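Local coordinates for protein cellulase IBT99 (Metagenomes, PDB 6WBT) that probably hydrolyses 6-phospho-alpha-glucosides as a family 4 glycosidase, and binds NAD, glucose 6-phosphate and manganese(II) together, at residues Met86-Leu91 with Met121-Pro126; Met93-Glu98 with Arg286-Ile291; Met117-Arg122 with Ser148-Ile153. One frame throughout, in Å; residues are numbered along the deposited sequence.

Interaction 1: residues Met86-Leu91 with Met121-Pro126. With NAD (nicotinamide-adenine-dinucleotide), chain G.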
loop_
_atom_site.group_PDB
_atom_site.type_symbol
_atom_site.label_atom_id
_atom_site.label_comp_id
_atom_site.label_asym_id
_atom_site.label_seq_id
_atom_site.Cartn_x
_atom_site.Cartn_y
_atom_site.Cartn_z
HETATM N N MSE A 86 -11.944 -16.767 30.430
HETATM C CA MSE A 86 -11.889 -15.909 31.605
HETATM C C MSE A 86 -12.803 -14.699 31.457
HETATM O O MSE A 86 -13.123 -14.278 30.346
HETATM C CB MSE A 86 -10.454 -15.443 31.862
HETATM C CG MSE A 86 -9.920 -14.483 30.807
HETATM SE SE MSE A 86 -8.111 -13.855 31.179
HETATM C CE MSE A 86 -7.172 -15.560 31.082
ATOM N N ARG A 87 -13.226 -14.149 32.594
ATOM C CA ARG A 87 -13.970 -12.891 32.651
ATOM C C ARG A 87 -13.349 -12.080 33.782
ATOM O O ARG A 87 -13.772 -12.189 34.937
ATOM C CB ARG A 87 -15.464 -13.123 32.867
ATOM C CG ARG A 87 -16.283 -11.842 32.884
ATOM C CD ARG A 87 -17.733 -12.100 33.257
ATOM N NE ARG A 87 -18.422 -12.932 32.275
ATOM C CZ ARG A 87 -19.056 -12.458 31.207
ATOM N NH1 ARG A 87 -19.087 -11.151 30.979
ATOM N NH2 ARG A 87 -19.657 -13.288 30.368
ATOM N N VAL A 88 -12.333 -11.281 33.447
ATOM C CA VAL A 88 -11.648 -10.482 34.455
ATOM C C VAL A 88 -12.634 -9.517 35.091
ATOM O O VAL A 88 -13.339 -8.772 34.399
ATOM C CB VAL A 88 -10.455 -9.741 33.833
ATOM C CG1 VAL A 88 -9.732 -8.928 34.896
ATOM C CG2 VAL A 88 -9.505 -10.727 33.169
ATOM N N GLY A 89 -12.688 -9.529 36.422
ATOM C CA GLY A 89 -13.672 -8.771 37.157
ATOM C C GLY A 89 -14.980 -9.492 37.389
ATOM O O GLY A 89 -15.776 -9.045 38.226
ATOM N N GLY A 90 -15.230 -10.590 36.679
ATOM C CA GLY A 90 -16.447 -11.354 36.849
ATOM C C GLY A 90 -17.681 -10.596 36.383
ATOM O O GLY A 90 -17.614 -9.508 35.808
ATOM N N LEU A 91 -18.836 -11.211 36.643
ATOM C CA LEU A 91 -20.106 -10.563 36.340
ATOM C C LEU A 91 -20.364 -9.361 37.238
ATOM O O LEU A 91 -21.224 -8.534 36.916
ATOM C CB LEU A 91 -21.255 -11.564 36.466
ATOM C CG LEU A 91 -21.270 -12.712 35.455
ATOM C CD1 LEU A 91 -22.445 -13.638 35.717
ATOM C CD2 LEU A 91 -21.319 -12.173 34.035
HETATM N N MSE A 121 -9.708 -3.532 28.621
HETATM C CA MSE A 121 -8.485 -3.145 29.320
HETATM C C MSE A 121 -8.253 -3.982 30.574
HETATM O O MSE A 121 -7.123 -4.104 31.047
HETATM C CB MSE A 121 -8.518 -1.658 29.681
HETATM C CG MSE A 121 -8.416 -0.727 28.481
HETATM SE SE MSE A 121 -7.583 0.977 28.935
HETATM C CE MSE A 121 -5.852 0.308 29.536
ATOM N N ARG A 122 -9.328 -4.559 31.117
ATOM C CA ARG A 122 -9.180 -5.496 32.225
ATOM C C ARG A 122 -8.595 -6.826 31.775
ATOM O O ARG A 122 -7.996 -7.535 32.592
ATOM C CB ARG A 122 -10.525 -5.741 32.909
ATOM C CG ARG A 122 -11.032 -4.591 33.762
ATOM C CD ARG A 122 -12.133 -5.067 34.699
ATOM N NE ARG A 122 -13.273 -5.620 33.974
ATOM C CZ ARG A 122 -14.344 -4.918 33.621
ATOM N NH1 ARG A 122 -14.425 -3.630 33.929
ATOM N NH2 ARG A 122 -15.336 -5.502 32.962
ATOM N N THR A 123 -8.745 -7.174 30.498
ATOM C CA THR A 123 -8.385 -8.493 29.999
ATOM C C THR A 123 -7.042 -8.524 29.277
ATOM O O THR A 123 -6.503 -9.614 29.061
ATOM C CB THR A 123 -9.480 -9.011 29.053
ATOM O OG1 THR A 123 -10.765 -8.610 29.546
ATOM C CG2 THR A 123 -9.447 -10.533 28.954
ATOM N N ILE A 124 -6.483 -7.365 28.918
ATOM C CA ILE A 124 -5.272 -7.336 28.094
ATOM C C ILE A 124 -4.120 -8.040 28.805
ATOM O O ILE A 124 -3.609 -9.063 28.335
ATOM C CB ILE A 124 -4.904 -5.888 27.725
ATOM C CG1 ILE A 124 -5.954 -5.295 26.784
ATOM C CG2 ILE A 124 -3.524 -5.832 27.085
ATOM C CD1 ILE A 124 -5.661 -3.875 26.353
ATOM N N TYR A 125 -3.695 -7.502 29.946
ATOM C CA TYR A 125 -2.528 -8.036 30.642
ATOM C C TYR A 125 -2.778 -9.407 31.272
ATOM O O TYR A 125 -1.877 -10.255 31.238
ATOM C CB TYR A 125 -2.036 -7.043 31.697
ATOM C CG TYR A 125 -1.248 -5.894 31.109
ATOM C CD1 TYR A 125 -0.021 -6.115 30.497
ATOM C CD2 TYR A 125 -1.727 -4.593 31.162
ATOM C CE1 TYR A 125 0.706 -5.074 29.953
ATOM C CE2 TYR A 125 -1.007 -3.543 30.622
ATOM C CZ TYR A 125 0.209 -3.790 30.019
ATOM O OH TYR A 125 0.931 -2.750 29.480
ATOM N N PRO A 126 -3.948 -9.675 31.867
ATOM C CA PRO A 126 -4.216 -11.054 32.314
ATOM C C PRO A 126 -4.140 -12.080 31.197
ATOM O O PRO A 126 -3.735 -13.223 31.448
ATOM C CB PRO A 126 -5.627 -10.959 32.904
ATOM C CG PRO A 126 -5.707 -9.573 33.407
ATOM C CD PRO A 126 -4.960 -8.741 32.399
HETATM P PA NAD G . -18.134 -16.029 34.575
HETATM O O1A NAD G . -17.937 -14.701 35.227
HETATM O O2A NAD G . -19.344 -16.820 34.947
HETATM O O5B NAD G . -16.819 -16.921 34.806
HETATM C C5B NAD G . -15.523 -16.402 34.398
HETATM C C4B NAD G . -14.436 -17.124 35.157
HETATM O O4B NAD G . -13.140 -16.571 34.802
HETATM C C3B NAD G . -14.513 -17.040 36.691
HETATM O O3B NAD G . -14.366 -18.340 37.248
HETATM C C2B NAD G . -13.305 -16.166 37.049
HETATM O O2B NAD G . -12.822 -16.359 38.361
HETATM C C1B NAD G . -12.336 -16.594 35.957
HETATM N N9A NAD G . -11.203 -15.694 35.775
HETATM C C8A NAD G . -11.213 -14.326 35.887
HETATM N N7A NAD G . -10.043 -13.776 35.679
HETATM C C5A NAD G . -9.201 -14.848 35.423
HETATM C C6A NAD G . -7.825 -14.920 35.131
HETATM N N6A NAD G . -7.031 -13.856 35.048
HETATM N N1A NAD G . -7.292 -16.148 34.932
HETATM C C2A NAD G . -8.097 -17.215 35.019
HETATM N N3A NAD G . -9.399 -17.267 35.286
HETATM C C4A NAD G . -9.903 -16.037 35.482
HETATM O O3 NAD G . -18.124 -15.833 32.984
HETATM P PN NAD G . -19.043 -16.433 31.813
HETATM O O1N NAD G . -19.083 -17.920 31.943
HETATM O O2N NAD G . -20.334 -15.686 31.780
HETATM O O5D NAD G . -18.167 -16.036 30.532
HETATM C C5D NAD G . -16.780 -16.456 30.506
HETATM C C4D NAD G . -16.074 -15.767 29.365
HETATM O O4D NAD G . -16.548 -16.316 28.115
HETATM C C3D NAD G . -16.310 -14.253 29.251
HETATM O O3D NAD G . -15.077 -13.594 28.999
HETATM C C2D NAD G . -17.236 -14.187 28.032
HETATM O O2D NAD G . -17.300 -12.917 27.404
HETATM C C1D NAD G . -16.614 -15.270 27.160
HETATM N N1N NAD G . -17.510 -15.690 26.046
HETATM C C2N NAD G . -17.225 -15.306 24.763
HETATM C C3N NAD G . -18.061 -15.663 23.716
HETATM C C7N NAD G . -17.660 -15.256 22.321
HETATM O O7N NAD G . -18.528 -14.949 21.509
HETATM N N7N NAD G . -16.369 -15.282 22.019
HETATM C C4N NAD G . -19.214 -16.392 23.990
HETATM C C5N NAD G . -19.470 -16.803 25.281
HETATM C C6N NAD G . -18.605 -16.445 26.293
#

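Interaction 2: residues Met93-Glu98 with Arg286-Ile291. With G6P (6-O-phosphono-alpha-D-glucopyranose), chain F.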
loop_
_atom_site.group_PDB
_atom_site.type_symbol
_atom_site.label_atom_id
_atom_site.label_comp_id
_atom_site.label_asym_id
_atom_site.label_seq_id
_atom_site.Cartn_x
_atom_site.Cartn_y
_atom_site.Cartn_z
HETATM N N MSE A 93 -18.209 -6.864 37.826
HETATM C CA MSE A 93 -17.692 -5.693 37.130
HETATM C C MSE A 93 -18.450 -5.435 35.834
HETATM O O MSE A 93 -18.447 -4.316 35.320
HETATM C CB MSE A 93 -16.198 -5.853 36.842
HETATM C CG MSE A 93 -15.313 -5.642 38.056
HETATM SE SE MSE A 93 -15.618 -3.907 38.893
HETATM C CE MSE A 93 -15.364 -2.770 37.329
ATOM N N ARG A 94 -19.102 -6.474 35.310
ATOM C CA ARG A 94 -19.870 -6.309 34.080
ATOM C C ARG A 94 -21.089 -5.424 34.303
ATOM O O ARG A 94 -21.385 -4.548 33.482
ATOM C CB ARG A 94 -20.293 -7.671 33.531
ATOM C CG ARG A 94 -21.162 -7.576 32.291
ATOM C CD ARG A 94 -21.527 -8.944 31.745
ATOM N NE ARG A 94 -22.391 -8.835 30.574
ATOM C CZ ARG A 94 -22.812 -9.869 29.855
ATOM N NH1 ARG A 94 -22.450 -11.101 30.183
ATOM N NH2 ARG A 94 -23.596 -9.669 28.805
ATOM N N VAL A 95 -21.809 -5.634 35.408
ATOM C CA VAL A 95 -22.982 -4.811 35.683
ATOM C C VAL A 95 -22.569 -3.390 36.039
ATOM O O VAL A 95 -23.336 -2.443 35.827
ATOM C CB VAL A 95 -23.845 -5.446 36.791
ATOM C CG1 VAL A 95 -24.121 -6.903 36.474
ATOM C CG2 VAL A 95 -23.174 -5.310 38.150
ATOM N N LYS A 96 -21.359 -3.209 36.574
ATOM C CA LYS A 96 -20.893 -1.864 36.883
ATOM C C LYS A 96 -20.486 -1.115 35.621
ATOM O O LYS A 96 -20.647 0.109 35.549
ATOM C CB LYS A 96 -19.728 -1.921 37.872
ATOM C CG LYS A 96 -19.383 -0.576 38.490
ATOM C CD LYS A 96 -20.603 0.046 39.149
ATOM C CE LYS A 96 -20.305 1.441 39.672
ATOM N NZ LYS A 96 -21.521 2.086 40.242
ATOM N N ASP A 97 -19.967 -1.827 34.617
ATOM C CA ASP A 97 -19.671 -1.189 33.340
ATOM C C ASP A 97 -20.950 -0.776 32.624
ATOM O O ASP A 97 -21.026 0.320 32.056
ATOM C CB ASP A 97 -18.847 -2.128 32.459
ATOM C CG ASP A 97 -17.512 -2.488 33.078
ATOM O OD1 ASP A 97 -17.176 -1.925 34.140
ATOM O OD2 ASP A 97 -16.801 -3.337 32.502
ATOM N N GLU A 98 -21.967 -1.641 32.644
ATOM C CA GLU A 98 -23.220 -1.326 31.967
ATOM C C GLU A 98 -23.962 -0.194 32.670
ATOM O O GLU A 98 -24.607 0.632 32.014
ATOM C CB GLU A 98 -24.096 -2.575 31.883
ATOM C CG GLU A 98 -23.535 -3.667 30.988
ATOM C CD GLU A 98 -24.260 -4.987 31.153
ATOM O OE1 GLU A 98 -24.629 -5.323 32.298
ATOM O OE2 GLU A 98 -24.464 -5.688 30.141
ATOM N N ARG A 286 -28.043 -6.213 31.232
ATOM C CA ARG A 286 -27.867 -7.578 30.745
ATOM C C ARG A 286 -27.005 -8.401 31.695
ATOM O O ARG A 286 -27.256 -9.596 31.896
ATOM C CB ARG A 286 -27.255 -7.554 29.343
ATOM C CG ARG A 286 -26.954 -8.925 28.766
ATOM C CD ARG A 286 -28.191 -9.807 28.756
ATOM N NE ARG A 286 -27.894 -11.171 28.327
ATOM C CZ ARG A 286 -28.786 -12.157 28.313
ATOM N NH1 ARG A 286 -30.032 -11.933 28.706
ATOM N NH2 ARG A 286 -28.429 -13.368 27.907
ATOM N N GLY A 287 -25.983 -7.782 32.286
ATOM C CA GLY A 287 -25.162 -8.497 33.249
ATOM C C GLY A 287 -25.948 -8.934 34.470
ATOM O O GLY A 287 -25.700 -10.004 35.031
HETATM N N MSE A 288 -26.904 -8.116 34.897
HETATM C CA MSE A 288 -27.760 -8.456 36.026
HETATM C C MSE A 288 -28.688 -9.614 35.679
HETATM O O MSE A 288 -29.048 -10.416 36.542
HETATM C CB MSE A 288 -28.580 -7.241 36.462
HETATM C CG MSE A 288 -27.788 -6.198 37.231
HETATM SE SE MSE A 288 -28.852 -4.612 37.617
HETATM C CE MSE A 288 -27.818 -3.912 39.112
ATOM N N GLN A 289 -29.070 -9.695 34.403
ATOM C CA GLN A 289 -29.973 -10.755 33.966
ATOM C C GLN A 289 -29.288 -12.115 34.001
ATOM O O GLN A 289 -29.888 -13.107 34.432
ATOM C CB GLN A 289 -30.497 -10.449 32.564
ATOM C CG GLN A 289 -31.261 -9.138 32.473
ATOM C CD GLN A 289 -31.563 -8.735 31.046
ATOM O OE1 GLN A 289 -31.661 -9.579 30.156
ATOM N NE2 GLN A 289 -31.707 -7.435 30.818
ATOM N N VAL A 290 -28.031 -12.185 33.553
ATOM C CA VAL A 290 -27.308 -13.450 33.605
ATOM C C VAL A 290 -26.903 -13.798 35.031
ATOM O O VAL A 290 -26.630 -14.967 35.324
ATOM C CB VAL A 290 -26.077 -13.416 32.676
ATOM C CG1 VAL A 290 -26.477 -12.945 31.285
ATOM C CG2 VAL A 290 -24.986 -12.533 33.254
ATOM N N ILE A 291 -26.857 -12.811 35.929
ATOM C CA ILE A 291 -26.624 -13.107 37.339
ATOM C C ILE A 291 -27.849 -13.777 37.946
ATOM O O ILE A 291 -27.736 -14.773 38.672
ATOM C CB ILE A 291 -26.241 -11.824 38.100
ATOM C CG1 ILE A 291 -24.817 -11.395 37.739
ATOM C CG2 ILE A 291 -26.373 -12.027 39.602
ATOM C CD1 ILE A 291 -24.370 -10.124 38.430
HETATM C C1 G6P F . -22.636 -14.524 21.987
HETATM C C2 G6P F . -21.568 -13.438 21.879
HETATM C C3 G6P F . -20.889 -13.201 23.223
HETATM C C4 G6P F . -21.931 -12.981 24.313
HETATM C C5 G6P F . -22.916 -14.143 24.310
HETATM C C6 G6P F . -23.969 -14.024 25.408
HETATM O O1 G6P F . -22.012 -15.781 22.271
HETATM O O2 G6P F . -20.585 -13.827 20.913
HETATM O O3 G6P F . -20.033 -12.058 23.134
HETATM O O4 G6P F . -21.288 -12.892 25.590
HETATM O O5 G6P F . -23.554 -14.206 23.033
HETATM O O6 G6P F . -23.693 -12.916 26.262
HETATM P P G6P F . -24.459 -12.787 27.672
HETATM O O1P G6P F . -24.764 -11.315 27.794
HETATM O O2P G6P F . -23.472 -13.320 28.683
HETATM O O3P G6P F . -25.680 -13.658 27.494
#

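Interaction 3: residues Met117-Arg122 with Ser148-Ile153. With NAD (nicotinamide-adenine-dinucleotide), chain G; G6P (6-O-phosphono-alpha-D-glucopyranose), chain F.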
loop_
_atom_site.group_PDB
_atom_site.type_symbol
_atom_site.label_atom_id
_atom_site.label_comp_id
_atom_site.label_asym_id
_atom_site.label_seq_id
_atom_site.Cartn_x
_atom_site.Cartn_y
_atom_site.Cartn_z
HETATM N N MSE A 117 -14.871 -1.534 25.933
HETATM C CA MSE A 117 -13.516 -1.003 26.030
HETATM C C MSE A 117 -12.996 -1.113 27.457
HETATM O O MSE A 117 -11.817 -1.394 27.680
HETATM C CB MSE A 117 -13.478 0.455 25.563
HETATM C CG MSE A 117 -13.748 0.636 24.082
HETATM SE SE MSE A 117 -13.487 2.471 23.486
HETATM C CE MSE A 117 -14.950 3.321 24.451
ATOM N N THR A 118 -13.888 -0.880 28.424
ATOM C CA THR A 118 -13.520 -1.046 29.826
ATOM C C THR A 118 -13.245 -2.510 30.144
ATOM O O THR A 118 -12.251 -2.839 30.804
ATOM C CB THR A 118 -14.628 -0.499 30.726
ATOM O OG1 THR A 118 -14.849 0.883 30.421
ATOM C CG2 THR A 118 -14.244 -0.639 32.189
ATOM N N TYR A 119 -14.122 -3.403 29.682
ATOM C CA TYR A 119 -13.886 -4.834 29.836
ATOM C C TYR A 119 -12.618 -5.268 29.110
ATOM O O TYR A 119 -11.930 -6.192 29.557
ATOM C CB TYR A 119 -15.099 -5.609 29.320
ATOM C CG TYR A 119 -15.039 -7.109 29.512
ATOM C CD1 TYR A 119 -14.348 -7.674 30.576
ATOM C CD2 TYR A 119 -15.680 -7.961 28.622
ATOM C CE1 TYR A 119 -14.295 -9.045 30.746
ATOM C CE2 TYR A 119 -15.633 -9.329 28.784
ATOM C CZ TYR A 119 -14.940 -9.867 29.846
ATOM O OH TYR A 119 -14.895 -11.232 30.003
ATOM N N GLY A 120 -12.287 -4.604 28.001
ATOM C CA GLY A 120 -11.100 -4.982 27.252
ATOM C C GLY A 120 -9.810 -4.704 28.000
ATOM O O GLY A 120 -8.905 -5.542 28.024
HETATM N N MSE A 121 -9.708 -3.532 28.621
HETATM C CA MSE A 121 -8.485 -3.145 29.320
HETATM C C MSE A 121 -8.253 -3.982 30.574
HETATM O O MSE A 121 -7.123 -4.104 31.047
HETATM C CB MSE A 121 -8.518 -1.658 29.681
HETATM C CG MSE A 121 -8.416 -0.727 28.481
HETATM SE SE MSE A 121 -7.583 0.977 28.935
HETATM C CE MSE A 121 -5.852 0.308 29.536
ATOM N N ARG A 122 -9.328 -4.559 31.117
ATOM C CA ARG A 122 -9.180 -5.496 32.225
ATOM C C ARG A 122 -8.595 -6.826 31.775
ATOM O O ARG A 122 -7.996 -7.535 32.592
ATOM C CB ARG A 122 -10.525 -5.741 32.909
ATOM C CG ARG A 122 -11.032 -4.591 33.762
ATOM C CD ARG A 122 -12.133 -5.067 34.699
ATOM N NE ARG A 122 -13.273 -5.620 33.974
ATOM C CZ ARG A 122 -14.344 -4.918 33.621
ATOM N NH1 ARG A 122 -14.425 -3.630 33.929
ATOM N NH2 ARG A 122 -15.336 -5.502 32.962
ATOM N N SER A 148 -12.404 -15.832 24.864
ATOM C CA SER A 148 -12.819 -14.880 25.880
ATOM C C SER A 148 -12.950 -13.488 25.276
ATOM O O SER A 148 -12.215 -13.108 24.361
ATOM C CB SER A 148 -11.824 -14.861 27.041
ATOM O OG SER A 148 -10.511 -14.576 26.591
ATOM N N ASN A 149 -13.898 -12.730 25.800
ATOM C CA ASN A 149 -14.239 -11.414 25.290
ATOM C C ASN A 149 -13.568 -10.320 26.108
ATOM O O ASN A 149 -13.203 -10.529 27.269
ATOM C CB ASN A 149 -15.759 -11.222 25.312
ATOM C CG ASN A 149 -16.436 -11.780 24.075
ATOM O OD1 ASN A 149 -15.827 -11.872 23.009
ATOM N ND2 ASN A 149 -17.705 -12.145 24.208
ATOM N N PRO A 150 -13.372 -9.123 25.524
ATOM C CA PRO A 150 -13.655 -8.769 24.126
ATOM C C PRO A 150 -12.615 -9.338 23.168
ATOM O O PRO A 150 -11.453 -8.938 23.221
ATOM C CB PRO A 150 -13.610 -7.234 24.131
ATOM C CG PRO A 150 -13.697 -6.839 25.574
ATOM C CD PRO A 150 -13.008 -7.938 26.313
ATOM N N ALA A 151 -13.044 -10.257 22.299
ATOM C CA ALA A 151 -12.106 -10.942 21.415
ATOM C C ALA A 151 -11.419 -9.980 20.456
ATOM O O ALA A 151 -10.306 -10.256 19.997
ATOM C CB ALA A 151 -12.828 -12.043 20.639
ATOM N N ALA A 152 -12.057 -8.851 20.144
ATOM C CA ALA A 152 -11.450 -7.888 19.230
ATOM C C ALA A 152 -10.265 -7.183 19.880
ATOM O O ALA A 152 -9.194 -7.058 19.274
ATOM C CB ALA A 152 -12.493 -6.871 18.770
ATOM N N ILE A 153 -10.437 -6.718 21.119
ATOM C CA ILE A 153 -9.386 -5.946 21.772
ATOM C C ILE A 153 -8.249 -6.854 22.229
ATOM O O ILE A 153 -7.070 -6.506 22.096
ATOM C CB ILE A 153 -9.972 -5.134 22.941
ATOM C CG1 ILE A 153 -11.000 -4.126 22.421
ATOM C CG2 ILE A 153 -8.868 -4.425 23.712
ATOM C CD1 ILE A 153 -11.720 -3.371 23.512
HETATM P PA NAD G . -18.134 -16.029 34.575
HETATM O O1A NAD G . -17.937 -14.701 35.227
HETATM O O2A NAD G . -19.344 -16.820 34.947
HETATM O O5B NAD G . -16.819 -16.921 34.806
HETATM C C5B NAD G . -15.523 -16.402 34.398
HETATM C C4B NAD G . -14.436 -17.124 35.157
HETATM O O4B NAD G . -13.140 -16.571 34.802
HETATM C C3B NAD G . -14.513 -17.040 36.691
HETATM O O3B NAD G . -14.366 -18.340 37.248
HETATM C C2B NAD G . -13.305 -16.166 37.049
HETATM O O2B NAD G . -12.822 -16.359 38.361
HETATM C C1B NAD G . -12.336 -16.594 35.957
HETATM N N9A NAD G . -11.203 -15.694 35.775
HETATM C C8A NAD G . -11.213 -14.326 35.887
HETATM N N7A NAD G . -10.043 -13.776 35.679
HETATM C C5A NAD G . -9.201 -14.848 35.423
HETATM C C6A NAD G . -7.825 -14.920 35.131
HETATM N N6A NAD G . -7.031 -13.856 35.048
HETATM N N1A NAD G . -7.292 -16.148 34.932
HETATM C C2A NAD G . -8.097 -17.215 35.019
HETATM N N3A NAD G . -9.399 -17.267 35.286
HETATM C C4A NAD G . -9.903 -16.037 35.482
HETATM O O3 NAD G . -18.124 -15.833 32.984
HETATM P PN NAD G . -19.043 -16.433 31.813
HETATM O O1N NAD G . -19.083 -17.920 31.943
HETATM O O2N NAD G . -20.334 -15.686 31.780
HETATM O O5D NAD G . -18.167 -16.036 30.532
HETATM C C5D NAD G . -16.780 -16.456 30.506
HETATM C C4D NAD G . -16.074 -15.767 29.365
HETATM O O4D NAD G . -16.548 -16.316 28.115
HETATM C C3D NAD G . -16.310 -14.253 29.251
HETATM O O3D NAD G . -15.077 -13.594 28.999
HETATM C C2D NAD G . -17.236 -14.187 28.032
HETATM O O2D NAD G . -17.300 -12.917 27.404
HETATM C C1D NAD G . -16.614 -15.270 27.160
HETATM N N1N NAD G . -17.510 -15.690 26.046
HETATM C C2N NAD G . -17.225 -15.306 24.763
HETATM C C3N NAD G . -18.061 -15.663 23.716
HETATM C C7N NAD G . -17.660 -15.256 22.321
HETATM O O7N NAD G . -18.528 -14.949 21.509
HETATM N N7N NAD G . -16.369 -15.282 22.019
HETATM C C4N NAD G . -19.214 -16.392 23.990
HETATM C C5N NAD G . -19.470 -16.803 25.281
HETATM C C6N NAD G . -18.605 -16.445 26.293
HETATM C C1 G6P F . -22.636 -14.524 21.987
HETATM C C2 G6P F . -21.568 -13.438 21.879
HETATM C C3 G6P F . -20.889 -13.201 23.223
HETATM C C4 G6P F . -21.931 -12.981 24.313
HETATM C C5 G6P F . -22.916 -14.143 24.310
HETATM C C6 G6P F . -23.969 -14.024 25.408
HETATM O O1 G6P F . -22.012 -15.781 22.271
HETATM O O2 G6P F . -20.585 -13.827 20.913
HETATM O O3 G6P F . -20.033 -12.058 23.134
HETATM O O4 G6P F . -21.288 -12.892 25.590
HETATM O O5 G6P F . -23.554 -14.206 23.033
HETATM O O6 G6P F . -23.693 -12.916 26.262
HETATM P P G6P F . -24.459 -12.787 27.672
HETATM O O1P G6P F . -24.764 -11.315 27.794
HETATM O O2P G6P F . -23.472 -13.320 28.683
HETATM O O3P G6P F . -25.680 -13.658 27.494
#

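Interaction 1: residues Met86-Leu91 with Met121-Pro126
Val88 offers its backbone oxygen to a side chain, not to a backbone: Arg122 NE donates to Val88 O at 3.2 Å, arriving from above the carbonyl plane. This is the one clear hydrogen bond across the contact. The far end of Arg122 is held elsewhere, by Asp97 and Asn435. Val88 and Arg122 run alongside each other, pointing opposite ways. CG1 of Val88, anti to its backbone N (chi1 -179°), lies 3.8 Å from Arg122 CB. Val88 CG2 meets Pro126 CB at 3.9 Å and also lies near Thr123. Met86, present as selenomethionine, adds its SE 4.2 Å from Pro126 CB. Arg87 points away from the helix and serves NAD: NE gives a nearly straight bond to the bridging O3 (3.0 Å, 168°) and NH2 reaches O2N at 2.9 Å. Leu91 CD2 and NAD C3D flank opposite faces of this guanidinium. In the type II turn from Arg87 to Gly90, Arg87 faces the dinucleotide and Val88 the helix, in the loop after a strand of the Rossmann-type domain, where such folds bind their cofactor. The segment 86-91 follows strand 81-84 and leads into helix 90-103, while Met86 extends the packing along helix 114-136 to Met127 and Leu130.

Interaction 2: residues Met93-Glu98 with Arg286-Ile291
Val95 and Gly287 bring the two helices together, with CA atoms 4.9 Å apart and local axes nearly antiparallel at 152°. The apolar part centres on Val95 CG1, which lies 3.8 Å from Met288 CG and equally close to Ile291 CD1; Gly287, having no side chain, lets this methyl settle against the backbone. One hydrogen bond crosses between the helices: Gly287 N donates to the syn lone pair of Glu98 OE1 at 2.8 Å, an oxygen that also bonds the hydroxyl of Thr285. The charged part converges on the sugar phosphate. Arg94, fully extended with CG anti to its backbone N (chi1 177°), places one guanidinium face over Gly287 CA and points NH1 almost straight at G6P O2P (2.9 Å). From the other helix, Arg286 NH2 reaches G6P O3P at 2.8 Å, while its NH1 is held by Gln289 OE1 and Asp241. An alanine at Arg286 would probably leave O3P without this donor and Asp241 without its cationic mate. Arg94 NH2 and Arg286 NE stand only 4.6 Å apart, so the phosphate is likely to offset their repulsion, consistent with a pocket that selects 6-phosphorylated sugars.

Interaction 3: residues Met117-Arg122 with Ser148-Ile153
Tyr119, Pro150 and Ile153 carry most of this contact, in which a helix of the Rossmann-type nucleotide-binding domain packs on the turn that follows strand 143-146. Pro150, preceded by a cis peptide bond, occupies the N-cap position of helix 151-161. Pro150 CD lies over a face of the Tyr119 ring, 4.0 Å from the centroid and 27° off the normal, a CH-pi contact. Pro150 CG rests 3.6 Å from Gly120 N. Chi1 of -176° sets Tyr119 CG anti to the backbone N; the ring beyond it extends to the cofactor. Asn149 O approaches the ring obliquely, 3.1 Å from Tyr119 CE2. Tyr119 OH donates to NAD O3D at 2.6 Å, the acceptor lying in the plane of the ring, at its edge. Ile153 fills the other end of the contact: its CD1 sits 3.9 Å from Met117 CA and 4.1 Å from Gly120 CA, so the methyl packs directly on the helix backbone where glycine brings no side chain. Asn149, the residue before the cis bond, belongs to both ligand pockets, and its side chain comes within about 4 Å, nearest atoms, of the manganese ion that Cys171 and His201 bind. Asn149 ND2 makes weak hydrogen bonds to G6P O3 and NAD O2D, while Asn149 OD1 closes an Asx turn, accepting from Ala151 N on an in-plane lone pair at 3.3 Å.

In the fold
From the N terminus, the chain leaves strand 81-84 and enters 86-91, and interaction 1 closes a largely helical loop of 29 residues by returning to helix 114-136. Interaction 3 starts on that same helix, sharing Met121 and Arg122, and closes a second loop through strand 143-146 to residues 148-153. Interaction 2 starts on helix 90-103, inside the first loop, and ends far along the chain at 286-291; it therefore crosses interaction 1 and encloses the whole of interaction 3. Interactions 1 and 3 knit the N-terminal family region around NAD, whereas interaction 2 joins that region to the C-terminal one at the sugar phosphate. The Asp97-Arg122 salt bridge connects all three.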